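Local coordinates for endoglucanase E (Clostridium thermocellum, PDB 2WAO), which probably removes acetyl groups from plant cell-wall polysaccharides through this C-terminal carbohydrate esterase family 2 domain, which also binds cellulose chains such as cellohexaose, at residues 10-18 against 25-36; 172-180 against 191-202. All blocks are in the same frame, centred on the assembly; numbering follows the deposited sequence.

Contact 1: residues 10-18 against 25-36; sequences GILYNGRFD and PKCAWSGSNVEL. With FMT (formic acid), chain L; FMT (formic acid), chain F.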
loop_
_atom_site.group_PDB
_atom_site.type_symbol
_atom_site.label_atom_id
_atom_site.label_comp_id
_atom_site.label_asym_id
_atom_site.label_seq_id
_atom_site.Cartn_x
_atom_site.Cartn_y
_atom_site.Cartn_z
ATOM N N GLY A 10 14.868 18.440 4.717
ATOM C CA GLY A 10 15.840 17.559 5.423
ATOM C C GLY A 10 15.348 16.117 5.464
ATOM O O GLY A 10 16.148 15.213 5.455
ATOM N N ILE A 11 14.030 15.914 5.486
ATOM C CA ILE A 11 13.466 14.536 5.626
ATOM C C ILE A 11 12.309 14.387 4.633
ATOM O O ILE A 11 11.447 15.280 4.536
ATOM C CB ILE A 11 12.970 14.268 7.082
ATOM C CG1 ILE A 11 14.165 14.318 8.071
ATOM C CG2 ILE A 11 12.216 12.902 7.165
ATOM C CD1 ILE A 11 13.818 13.945 9.475
ATOM N N LEU A 12 12.275 13.272 3.906
ATOM C CA LEU A 12 11.146 13.009 3.020
ATOM C C LEU A 12 10.108 12.144 3.693
ATOM O O LEU A 12 10.425 11.064 4.215
ATOM C CB LEU A 12 11.605 12.306 1.753
ATOM C CG LEU A 12 12.575 13.048 0.857
ATOM C CD1 LEU A 12 12.750 12.210 -0.401
ATOM C CD2 LEU A 12 12.063 14.491 0.538
ATOM N N TYR A 13 8.871 12.610 3.673
ATOM C CA TYR A 13 7.791 11.876 4.326
ATOM C C TYR A 13 6.954 11.303 3.156
ATOM O O TYR A 13 6.145 12.012 2.559
ATOM C CB TYR A 13 7.006 12.805 5.260
ATOM C CG TYR A 13 7.785 13.164 6.517
ATOM C CD1 TYR A 13 7.823 12.297 7.610
ATOM C CD2 TYR A 13 8.504 14.368 6.607
ATOM C CE1 TYR A 13 8.568 12.601 8.766
ATOM C CE2 TYR A 13 9.238 14.686 7.778
ATOM C CZ TYR A 13 9.263 13.800 8.839
ATOM O OH TYR A 13 9.985 14.103 10.003
ATOM N N ASN A 14 7.193 10.037 2.804
ATOM C CA ASN A 14 6.590 9.394 1.641
ATOM C C ASN A 14 5.287 8.679 1.994
ATOM O O ASN A 14 5.320 7.578 2.493
ATOM C CB ASN A 14 7.548 8.348 1.072
ATOM C CG ASN A 14 8.803 8.965 0.505
ATOM O OD1 ASN A 14 8.741 10.058 -0.077
ATOM N ND2 ASN A 14 9.949 8.292 0.681
ATOM N N GLY A 15 4.157 9.319 1.742
ATOM C CA GLY A 15 2.887 8.784 2.157
ATOM C C GLY A 15 1.926 9.926 2.424
ATOM O O GLY A 15 2.224 11.131 2.134
ATOM N N ARG A 16 0.782 9.556 2.956
ATOM C CA ARG A 16 -0.175 10.503 3.501
ATOM C C ARG A 16 0.185 10.789 4.942
ATOM O O ARG A 16 0.000 9.940 5.833
ATOM C CB ARG A 16 -1.637 10.007 3.375
ATOM C CG ARG A 16 -2.092 9.855 1.912
ATOM C CD ARG A 16 -3.555 9.497 1.906
ATOM N NE ARG A 16 -4.112 9.368 0.557
ATOM C CZ ARG A 16 -5.400 9.146 0.365
ATOM N NH1 ARG A 16 -6.195 9.056 1.429
ATOM N NH2 ARG A 16 -5.902 9.017 -0.872
ATOM N N PHE A 17 0.761 11.963 5.174
ATOM C CA PHE A 17 1.136 12.346 6.544
ATOM C C PHE A 17 0.278 13.534 7.024
ATOM O O PHE A 17 -0.108 14.383 6.212
ATOM C CB PHE A 17 2.640 12.675 6.646
ATOM C CG PHE A 17 3.543 11.474 6.675
ATOM C CD1 PHE A 17 4.137 11.039 7.870
ATOM C CD2 PHE A 17 3.863 10.809 5.506
ATOM C CE1 PHE A 17 5.004 9.919 7.891
ATOM C CE2 PHE A 17 4.707 9.671 5.523
ATOM C CZ PHE A 17 5.304 9.254 6.708
ATOM N N ASP A 18 -0.017 13.558 8.329
ATOM C CA ASP A 18 -0.626 14.688 9.003
ATOM C C ASP A 18 0.471 15.446 9.774
ATOM O O ASP A 18 1.196 14.854 10.600
ATOM C CB ASP A 18 -1.690 14.154 9.953
ATOM C CG ASP A 18 -2.290 15.210 10.875
ATOM O OD1 ASP A 18 -2.484 16.374 10.470
ATOM O OD2 ASP A 18 -2.622 14.828 12.027
ATOM N N PRO A 25 5.174 14.251 12.725
ATOM C CA PRO A 25 4.231 13.848 11.681
ATOM C C PRO A 25 3.606 12.520 12.034
ATOM O O PRO A 25 4.257 11.692 12.691
ATOM C CB PRO A 25 5.099 13.698 10.437
ATOM C CG PRO A 25 6.339 14.439 10.730
ATOM C CD PRO A 25 6.550 14.331 12.206
ATOM N N LYS A 26 2.339 12.367 11.645
ATOM C CA LYS A 26 1.550 11.188 11.911
ATOM C C LYS A 26 1.140 10.555 10.604
ATOM O O LYS A 26 0.924 11.256 9.612
ATOM C CB LYS A 26 0.277 11.560 12.656
ATOM C CG LYS A 26 0.495 12.116 14.059
ATOM C CD LYS A 26 -0.841 12.129 14.763
ATOM C CE LYS A 26 -0.971 13.424 15.483
ATOM N NZ LYS A 26 -2.228 13.485 16.280
ATOM N N CYS A 27 1.056 9.221 10.602
ATOM C CA CYS A 27 0.669 8.482 9.388
ATOM C C CYS A 27 -0.032 7.185 9.799
ATOM O O CYS A 27 0.007 6.791 10.984
ATOM C CB CYS A 27 1.850 8.176 8.482
ATOM S SG CYS A 27 2.918 6.959 9.196
ATOM N N ALA A 28 -0.692 6.549 8.829
ATOM C CA ALA A 28 -1.489 5.355 9.119
ATOM C C ALA A 28 -1.341 4.305 8.025
ATOM O O ALA A 28 -1.166 3.119 8.301
ATOM C CB ALA A 28 -2.941 5.719 9.281
ATOM N N TRP A 29 -1.388 4.734 6.772
ATOM C CA TRP A 29 -1.488 3.748 5.688
ATOM C C TRP A 29 -0.266 2.854 5.538
ATOM O O TRP A 29 0.888 3.291 5.745
ATOM C CB TRP A 29 -1.843 4.411 4.366
ATOM C CG TRP A 29 -3.173 5.131 4.402
ATOM C CD1 TRP A 29 -3.358 6.488 4.493
ATOM C CD2 TRP A 29 -4.487 4.548 4.375
ATOM N NE1 TRP A 29 -4.716 6.786 4.495
ATOM C CE2 TRP A 29 -5.424 5.619 4.428
ATOM C CE3 TRP A 29 -4.975 3.224 4.245
ATOM C CZ2 TRP A 29 -6.816 5.407 4.376
ATOM C CZ3 TRP A 29 -6.347 3.017 4.196
ATOM C CH2 TRP A 29 -7.261 4.101 4.275
ATOM N N SER A 30 -0.524 1.596 5.146
ATOM C CA SER A 30 0.545 0.653 4.778
ATOM C C SER A 30 1.620 1.347 3.935
ATOM O O SER A 30 1.325 2.094 3.004
ATOM C CB SER A 30 0.001 -0.471 3.884
ATOM O OG SER A 30 -0.980 -1.216 4.526
ATOM N N GLY A 31 2.868 1.032 4.213
ATOM C CA GLY A 31 3.920 1.465 3.311
ATOM C C GLY A 31 4.308 2.944 3.485
ATOM O O GLY A 31 5.206 3.425 2.773
ATOM N N SER A 32 3.634 3.663 4.395
ATOM C CA SER A 32 4.117 5.022 4.786
ATOM C C SER A 32 5.594 4.884 5.117
ATOM O O SER A 32 5.979 3.936 5.845
ATOM C CB SER A 32 3.382 5.580 5.999
ATOM O OG SER A 32 1.995 5.728 5.732
ATOM N N ASN A 33 6.426 5.815 4.639
ATOM C CA ASN A 33 7.849 5.698 4.928
ATOM C C ASN A 33 8.547 7.037 4.994
ATOM O O ASN A 33 8.069 8.014 4.405
ATOM C CB ASN A 33 8.584 4.727 3.969
ATOM C CG ASN A 33 8.591 5.205 2.550
ATOM O OD1 ASN A 33 9.547 5.880 2.106
ATOM N ND2 ASN A 33 7.526 4.872 1.813
ATOM N N VAL A 34 9.606 7.067 5.801
ATOM C CA VAL A 34 10.380 8.277 6.049
ATOM C C VAL A 34 11.729 8.000 5.392
ATOM O O VAL A 34 12.315 6.920 5.551
ATOM C CB VAL A 34 10.565 8.510 7.586
ATOM C CG1 VAL A 34 11.374 9.753 7.826
ATOM C CG2 VAL A 34 9.173 8.632 8.289
ATOM N N GLU A 35 12.247 8.948 4.632
ATOM C CA GLU A 35 13.487 8.694 3.935
ATOM C C GLU A 35 14.456 9.886 4.137
ATOM O O GLU A 35 14.055 11.047 4.071
ATOM C CB GLU A 35 13.169 8.423 2.468
ATOM C CG GLU A 35 14.347 8.342 1.569
ATOM C CD GLU A 35 13.946 8.183 0.096
ATOM O OE1 GLU A 35 12.763 8.473 -0.254
ATOM O OE2 GLU A 35 14.837 7.822 -0.715
ATOM N N LEU A 36 15.705 9.576 4.433
ATOM C CA LEU A 36 16.680 10.640 4.746
ATOM C C LEU A 36 18.104 10.167 4.487
ATOM O O LEU A 36 18.346 8.979 4.381
ATOM C CB LEU A 36 16.490 11.109 6.206
ATOM C CG LEU A 36 16.689 10.050 7.322
ATOM C CD1 LEU A 36 18.192 9.754 7.539
ATOM C CD2 LEU A 36 16.061 10.536 8.613
HETATM C C FMT L . 5.809 11.317 -1.446
HETATM O O1 FMT L . 4.739 11.138 -0.843
HETATM O O2 FMT L . 6.516 10.430 -1.964
HETATM C C FMT F . 14.132 19.397 1.562
HETATM O O1 FMT F . 13.032 19.048 1.980
HETATM O O2 FMT F . 14.824 20.270 2.092
HETATM O O HOH W 1 0.670 6.822 3.489
HETATM O O HOH W 2 -1.449 7.847 6.489
HETATM O O HOH W 3 -3.957 14.541 14.264
#
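Asn14 and Asn33 face each other as an antiparallel hydrogen-bonded pair, and their side chains repeat the link: Asn14 ND2 donates to Asn33 OD1 at 2.8 Å, in the Asn14 amide plane, with the two amides turned 55° apart. The same ND2 gives its other hydrogen to Glu35 OE1 at 3.0 Å, on the anti side of the carboxylate. On the other side Tyr13, Val34, Pro25, Phe17 and Cys27 pack together, largely through carbon. Pro25 CG sits 3.5 Å from Tyr13 CE1, over the ring face as a CH-pi contact, and the Phe17 ring is sandwiched between Tyr13 CB and Cys27 CB, the latter 3.8 Å from the ring centroid. Val34 CG1 and Ile11 CG2 are packed tightly, at 3.3 Å.

In the second shell, Asn33 ND2 donates to Gly31 O at 2.9 Å and so fixes the rotation of the Asn33 amide. His88 NE2 is hydrogen-bonded to Glu35 OE2. Water 1 bridges Arg16 N and Ser32 OG. Asp18 OD2 and Lys26 NZ, at 4.5 Å too far apart for a salt bridge, share water 3, while Ser20 OG bonds Asp18 OD1. Strand 12-14 pairs antiparallel with 33-36, and 17-18 with 26-27 as a beta hairpin, in the N-terminal beta region of the carbohydrate esterase. Bonded through both hydrogens, Asn14 ND2 ties three residues together, and the Glu35 carboxylate, bonded at both oxygens, is probably ionised.

Contact 2: residues 172-180 against 191-202; sequences MIAWSGIGL and LIMDRYPYTLPY. With BGC (beta-D-glucopyranose), chain B; BGC (beta-D-glucopyranose), chain C; FMT (formic acid), chain D.
Arg195 lays its guanidinium flat on the indole of Trp175, the planes 14° apart and the centres 3.5 Å apart, a stacked cation-pi pair extended by Arg195 CD over the six-membered ring. Trp175 reaches this position with CG anti to its backbone N (chi1 -168°), and a bend at chi2 of Arg195 lays the chain across the indole. Towards the other end of the contact the packing is close, with apolar side chains around one backbone hydrogen bond. Ile178 CD1 rests against the backbone at the helix start, 3.5 Å from Ile192 N, and Leu180 CD2 runs alongside Ile192 CG2 at 3.6 Å. Between them Ile192 N donates to Gly179 O at 3.1 Å, the one direct hydrogen bond joining 172-180 to 191-202.

The solvent side is formed by Tyr202, which is exposed, and Pro201, partly exposed, which touch Trp175 at its rim only. Tyr202 offers its ring face to the indole edge, planes at 83° and CE1 3.6 Å from Trp175 CH2. Beyond Leu180, water 4 links Leu180 O to Met193 N. Leu191 occupies the N-cap position, and its N donates to Asp194 OD2 at 2.8 Å.

The type II turn from Trp175 to Ile178 carries Ser176 and Gly177 into the glycan pocket beside Ser131. Ile173 lies near the end of strand 168-174, an outermost strand of the parallel sheet of this SGNH-hydrolase domain; Ile192 and Tyr196 rest on neighbouring strand 123-129, and Leu180 and Met193 on helix 233-250.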
loop_
_atom_site.group_PDB
_atom_site.type_symbol
_atom_site.label_atom_id
_atom_site.label_comp_id
_atom_site.label_asym_id
_atom_site.label_seq_id
_atom_site.Cartn_x
_atom_site.Cartn_y
_atom_site.Cartn_z
ATOM N N MET A 172 -0.151 3.673 -0.544
ATOM C CA MET A 172 -0.921 2.425 -0.498
ATOM C C MET A 172 -2.184 2.581 0.348
ATOM O O MET A 172 -2.171 2.391 1.578
ATOM C CB MET A 172 -0.059 1.234 -0.023
ATOM C CG MET A 172 1.161 0.936 -0.904
ATOM S SD MET A 172 2.376 -0.199 -0.165
ATOM C CE MET A 172 1.538 -1.805 -0.186
ATOM N N ILE A 173 -3.276 2.904 -0.334
ATOM C CA ILE A 173 -4.528 3.216 0.338
ATOM C C ILE A 173 -5.342 1.930 0.398
ATOM O O ILE A 173 -6.175 1.651 -0.474
ATOM C CB ILE A 173 -5.262 4.420 -0.325
ATOM C CG1 ILE A 173 -4.286 5.615 -0.480
ATOM C CG2 ILE A 173 -6.471 4.775 0.523
ATOM C CD1 ILE A 173 -3.518 5.986 0.838
ATOM N N ALA A 174 -5.065 1.133 1.439
ATOM C CA ALA A 174 -5.564 -0.255 1.450
ATOM C C ALA A 174 -5.961 -0.630 2.867
ATOM O O ALA A 174 -5.350 -0.194 3.834
ATOM C CB ALA A 174 -4.515 -1.175 0.911
ATOM N N TRP A 175 -6.970 -1.468 2.965
ATOM C CA TRP A 175 -7.544 -1.838 4.279
ATOM C C TRP A 175 -7.992 -3.277 4.164
ATOM O O TRP A 175 -8.805 -3.606 3.281
ATOM C CB TRP A 175 -8.752 -0.930 4.554
ATOM C CG TRP A 175 -9.245 -1.020 5.977
ATOM C CD1 TRP A 175 -10.017 -2.015 6.510
ATOM C CD2 TRP A 175 -9.037 -0.053 7.014
ATOM N NE1 TRP A 175 -10.296 -1.727 7.847
ATOM C CE2 TRP A 175 -9.712 -0.524 8.169
ATOM C CE3 TRP A 175 -8.320 1.178 7.083
ATOM C CZ2 TRP A 175 -9.687 0.178 9.406
ATOM C CZ3 TRP A 175 -8.304 1.881 8.306
ATOM C CH2 TRP A 175 -9.003 1.384 9.448
ATOM N N SER A 176 -7.449 -4.146 5.018
ATOM C CA SER A 176 -7.750 -5.590 4.944
ATOM C C SER A 176 -9.250 -5.860 5.110
ATOM O O SER A 176 -9.898 -5.265 5.976
ATOM C CB SER A 176 -6.942 -6.371 5.968
ATOM O OG SER A 176 -5.658 -6.647 5.453
ATOM N N GLY A 177 -9.795 -6.687 4.220
ATOM C CA GLY A 177 -11.219 -7.073 4.247
ATOM C C GLY A 177 -12.202 -6.087 3.627
ATOM O O GLY A 177 -13.390 -6.365 3.607
ATOM N N ILE A 178 -11.733 -4.931 3.136
ATOM C CA ILE A 178 -12.643 -3.897 2.642
ATOM C C ILE A 178 -13.120 -4.222 1.209
ATOM O O ILE A 178 -12.382 -4.876 0.441
ATOM C CB ILE A 178 -11.931 -2.505 2.666
ATOM C CG1 ILE A 178 -12.972 -1.393 2.905
ATOM C CG2 ILE A 178 -11.030 -2.254 1.395
ATOM C CD1 ILE A 178 -12.330 -0.028 3.248
ATOM N N GLY A 179 -14.299 -3.733 0.851
ATOM C CA GLY A 179 -14.811 -3.927 -0.505
ATOM C C GLY A 179 -15.491 -2.668 -0.999
ATOM O O GLY A 179 -15.475 -1.593 -0.336
ATOM N N LEU A 180 -16.086 -2.807 -2.178
ATOM C CA LEU A 180 -16.822 -1.753 -2.786
ATOM C C LEU A 180 -18.273 -1.724 -2.292
ATOM O O LEU A 180 -18.869 -0.616 -2.163
ATOM C CB LEU A 180 -16.873 -1.922 -4.309
ATOM C CG LEU A 180 -15.555 -1.444 -4.889
ATOM C CD1 LEU A 180 -15.236 -2.076 -6.208
ATOM C CD2 LEU A 180 -15.577 0.105 -4.993
ATOM N N LEU A 191 -16.748 1.339 3.821
ATOM C CA LEU A 191 -16.316 0.681 2.584
ATOM C C LEU A 191 -15.195 1.527 1.996
ATOM O O LEU A 191 -14.853 2.594 2.540
ATOM C CB LEU A 191 -17.506 0.547 1.628
ATOM C CG LEU A 191 -18.658 -0.381 2.064
ATOM C CD1 LEU A 191 -19.834 -0.298 1.109
ATOM C CD2 LEU A 191 -18.127 -1.831 2.190
ATOM N N ILE A 192 -14.640 1.091 0.867
ATOM C CA ILE A 192 -13.442 1.783 0.387
ATOM C C ILE A 192 -13.712 3.273 0.153
ATOM O O ILE A 192 -12.866 4.137 0.516
ATOM C CB ILE A 192 -12.804 1.048 -0.840
ATOM C CG1 ILE A 192 -11.467 1.750 -1.225
ATOM C CG2 ILE A 192 -13.806 0.980 -1.992
ATOM C CD1 ILE A 192 -10.372 1.487 -0.088
ATOM N N MET A 193 -14.865 3.643 -0.403
ATOM C CA MET A 193 -15.072 5.068 -0.721
ATOM C C MET A 193 -15.203 5.929 0.530
ATOM O O MET A 193 -14.987 7.147 0.477
ATOM C CB MET A 193 -16.238 5.282 -1.676
ATOM C CG MET A 193 -15.814 5.249 -3.177
ATOM S SD MET A 193 -14.965 6.753 -3.737
ATOM C CE MET A 193 -16.204 7.991 -3.351
ATOM N N ASP A 194 -15.544 5.283 1.650
ATOM C CA ASP A 194 -15.637 5.965 2.943
ATOM C C ASP A 194 -14.258 6.204 3.563
ATOM O O ASP A 194 -14.085 7.154 4.330
ATOM C CB ASP A 194 -16.487 5.165 3.937
ATOM C CG ASP A 194 -17.899 4.797 3.408
ATOM O OD1 ASP A 194 -18.555 5.657 2.785
ATOM O OD2 ASP A 194 -18.365 3.624 3.659
ATOM N N ARG A 195 -13.270 5.347 3.302
ATOM C CA ARG A 195 -11.942 5.509 3.950
ATOM C C ARG A 195 -10.970 6.282 3.064
ATOM O O ARG A 195 -10.051 6.944 3.548
ATOM C CB ARG A 195 -11.350 4.124 4.262
ATOM C CG ARG A 195 -12.255 3.254 5.210
ATOM C CD ARG A 195 -11.405 2.361 6.024
ATOM N NE ARG A 195 -12.059 1.405 6.922
ATOM C CZ ARG A 195 -12.362 1.669 8.200
ATOM N NH1 ARG A 195 -12.183 2.891 8.712
ATOM N NH2 ARG A 195 -12.885 0.704 8.956
ATOM N N TYR A 196 -11.183 6.151 1.753
ATOM C CA TYR A 196 -10.322 6.748 0.726
ATOM C C TYR A 196 -9.993 8.254 0.951
ATOM O O TYR A 196 -8.867 8.617 0.685
ATOM C CB TYR A 196 -10.904 6.515 -0.680
ATOM C CG TYR A 196 -10.068 7.047 -1.821
ATOM C CD1 TYR A 196 -8.737 6.645 -2.000
ATOM C CD2 TYR A 196 -10.611 7.954 -2.741
ATOM C CE1 TYR A 196 -7.961 7.151 -3.072
ATOM C CE2 TYR A 196 -9.857 8.437 -3.798
ATOM C CZ TYR A 196 -8.534 8.013 -3.971
ATOM O OH TYR A 196 -7.768 8.541 -5.020
ATOM N N PRO A 197 -10.951 9.083 1.428
ATOM C CA PRO A 197 -10.691 10.530 1.656
ATOM C C PRO A 197 -9.704 10.878 2.787
ATOM O O PRO A 197 -9.367 12.074 2.961
ATOM C CB PRO A 197 -12.102 11.107 1.969
ATOM C CG PRO A 197 -13.091 10.039 1.439
ATOM C CD PRO A 197 -12.361 8.761 1.721
ATOM N N TYR A 198 -9.283 9.880 3.573
ATOM C CA TYR A 198 -8.584 10.173 4.842
ATOM C C TYR A 198 -7.059 9.981 4.881
ATOM O O TYR A 198 -6.498 9.063 4.268
ATOM C CB TYR A 198 -9.268 9.465 6.038
ATOM C CG TYR A 198 -10.659 10.006 6.237
ATOM C CD1 TYR A 198 -10.867 11.233 6.886
ATOM C CD2 TYR A 198 -11.769 9.334 5.714
ATOM C CE1 TYR A 198 -12.144 11.764 7.020
ATOM C CE2 TYR A 198 -13.045 9.834 5.854
ATOM C CZ TYR A 198 -13.226 11.067 6.509
ATOM O OH TYR A 198 -14.477 11.618 6.659
ATOM N N THR A 199 -6.412 10.903 5.574
ATOM C CA THR A 199 -5.006 10.740 5.978
ATOM C C THR A 199 -4.961 9.734 7.116
ATOM O O THR A 199 -4.190 8.776 7.072
ATOM C CB THR A 199 -4.403 12.072 6.470
ATOM O OG1 THR A 199 -4.526 13.031 5.418
ATOM C CG2 THR A 199 -2.936 11.892 6.822
ATOM N N LEU A 200 -5.773 9.988 8.144
ATOM C CA LEU A 200 -5.839 9.112 9.307
ATOM C C LEU A 200 -7.289 8.665 9.415
ATOM O O LEU A 200 -8.138 9.399 9.916
ATOM C CB LEU A 200 -5.363 9.829 10.576
ATOM C CG LEU A 200 -4.039 10.613 10.502
ATOM C CD1 LEU A 200 -3.870 11.442 11.781
ATOM C CD2 LEU A 200 -2.859 9.674 10.258
ATOM N N PRO A 201 -7.584 7.480 8.848
ATOM C CA PRO A 201 -8.968 7.049 8.703
ATOM C C PRO A 201 -9.703 6.843 10.024
ATOM O O PRO A 201 -10.929 6.958 10.062
ATOM C CB PRO A 201 -8.859 5.737 7.883
ATOM C CG PRO A 201 -7.442 5.321 7.916
ATOM C CD PRO A 201 -6.614 6.540 8.226
ATOM N N TYR A 202 -8.991 6.553 11.113
ATOM C CA TYR A 202 -9.682 6.313 12.400
ATOM C C TYR A 202 -10.113 7.606 13.065
ATOM O O TYR A 202 -11.060 7.623 13.848
ATOM C CB TYR A 202 -8.769 5.598 13.404
ATOM C CG TYR A 202 -8.754 4.099 13.298
ATOM C CD1 TYR A 202 -9.912 3.391 13.015
ATOM C CD2 TYR A 202 -7.579 3.383 13.521
ATOM C CE1 TYR A 202 -9.910 1.991 12.916
ATOM C CE2 TYR A 202 -7.565 1.978 13.437
ATOM C CZ TYR A 202 -8.752 1.305 13.140
ATOM O OH TYR A 202 -8.751 -0.063 13.030
HETATM C C2 BGC B . -11.185 -8.607 8.489
HETATM C C3 BGC B . -10.469 -7.411 9.129
HETATM C C4 BGC B . -9.454 -7.871 10.178
HETATM C C5 BGC B . -8.480 -8.825 9.515
HETATM C C6 BGC B . -7.337 -9.248 10.455
HETATM C C1 BGC B . -10.155 -9.647 8.064
HETATM O O2 BGC B . -11.985 -8.209 7.383
HETATM O O3 BGC B . -11.405 -6.480 9.632
HETATM O O4 BGC B . -8.717 -6.758 10.641
HETATM O O5 BGC B . -9.278 -9.933 9.136
HETATM O O6 BGC B . -7.754 -10.291 11.296
HETATM C C2 BGC C . -9.865 -14.241 7.000
HETATM C C3 BGC C . -10.467 -13.044 7.723
HETATM C C4 BGC C . -10.009 -11.748 7.046
HETATM C C5 BGC C . -10.373 -11.813 5.546
HETATM C C6 BGC C . -10.053 -10.538 4.740
HETATM C C1 BGC C . -10.201 -14.169 5.514
HETATM O O2 BGC C . -10.330 -15.446 7.614
HETATM O O3 BGC C . -10.049 -13.052 9.094
HETATM O O4 BGC C . -10.798 -10.849 7.649
HETATM O O5 BGC C . -9.730 -12.949 4.971
HETATM O O6 BGC C . -8.660 -10.289 4.814
HETATM C C FMT D . -9.247 -8.611 0.636
HETATM O O1 FMT D . -9.348 -8.661 1.871
HETATM O O2 FMT D . -8.562 -9.340 -0.095
HETATM O O HOH W 4 -17.348 2.011 -1.650
#

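From the N terminus the chain first closes a short loop at contact 1, with six residues between its segments, pairing 12-14 with 33-36 in one antiparallel sheet and 17-18 with 26-27 in the other. Much later, contact 2 closes a ten-residue loop leading out of strand 168-174 of the parallel sheet. The two loops follow in series, neither nesting nor crossing, and their centres lie about 17 Å apart. They nevertheless meet: Arg16 NH1 lies 2.8 Å from Tyr196 O, a probable hydrogen bond, and Trp29 CZ3 packs 3.4 Å from Ala174 O. Contact 1 thus abuts both segments of contact 2, joining the beta-sheet region to the esterase domain.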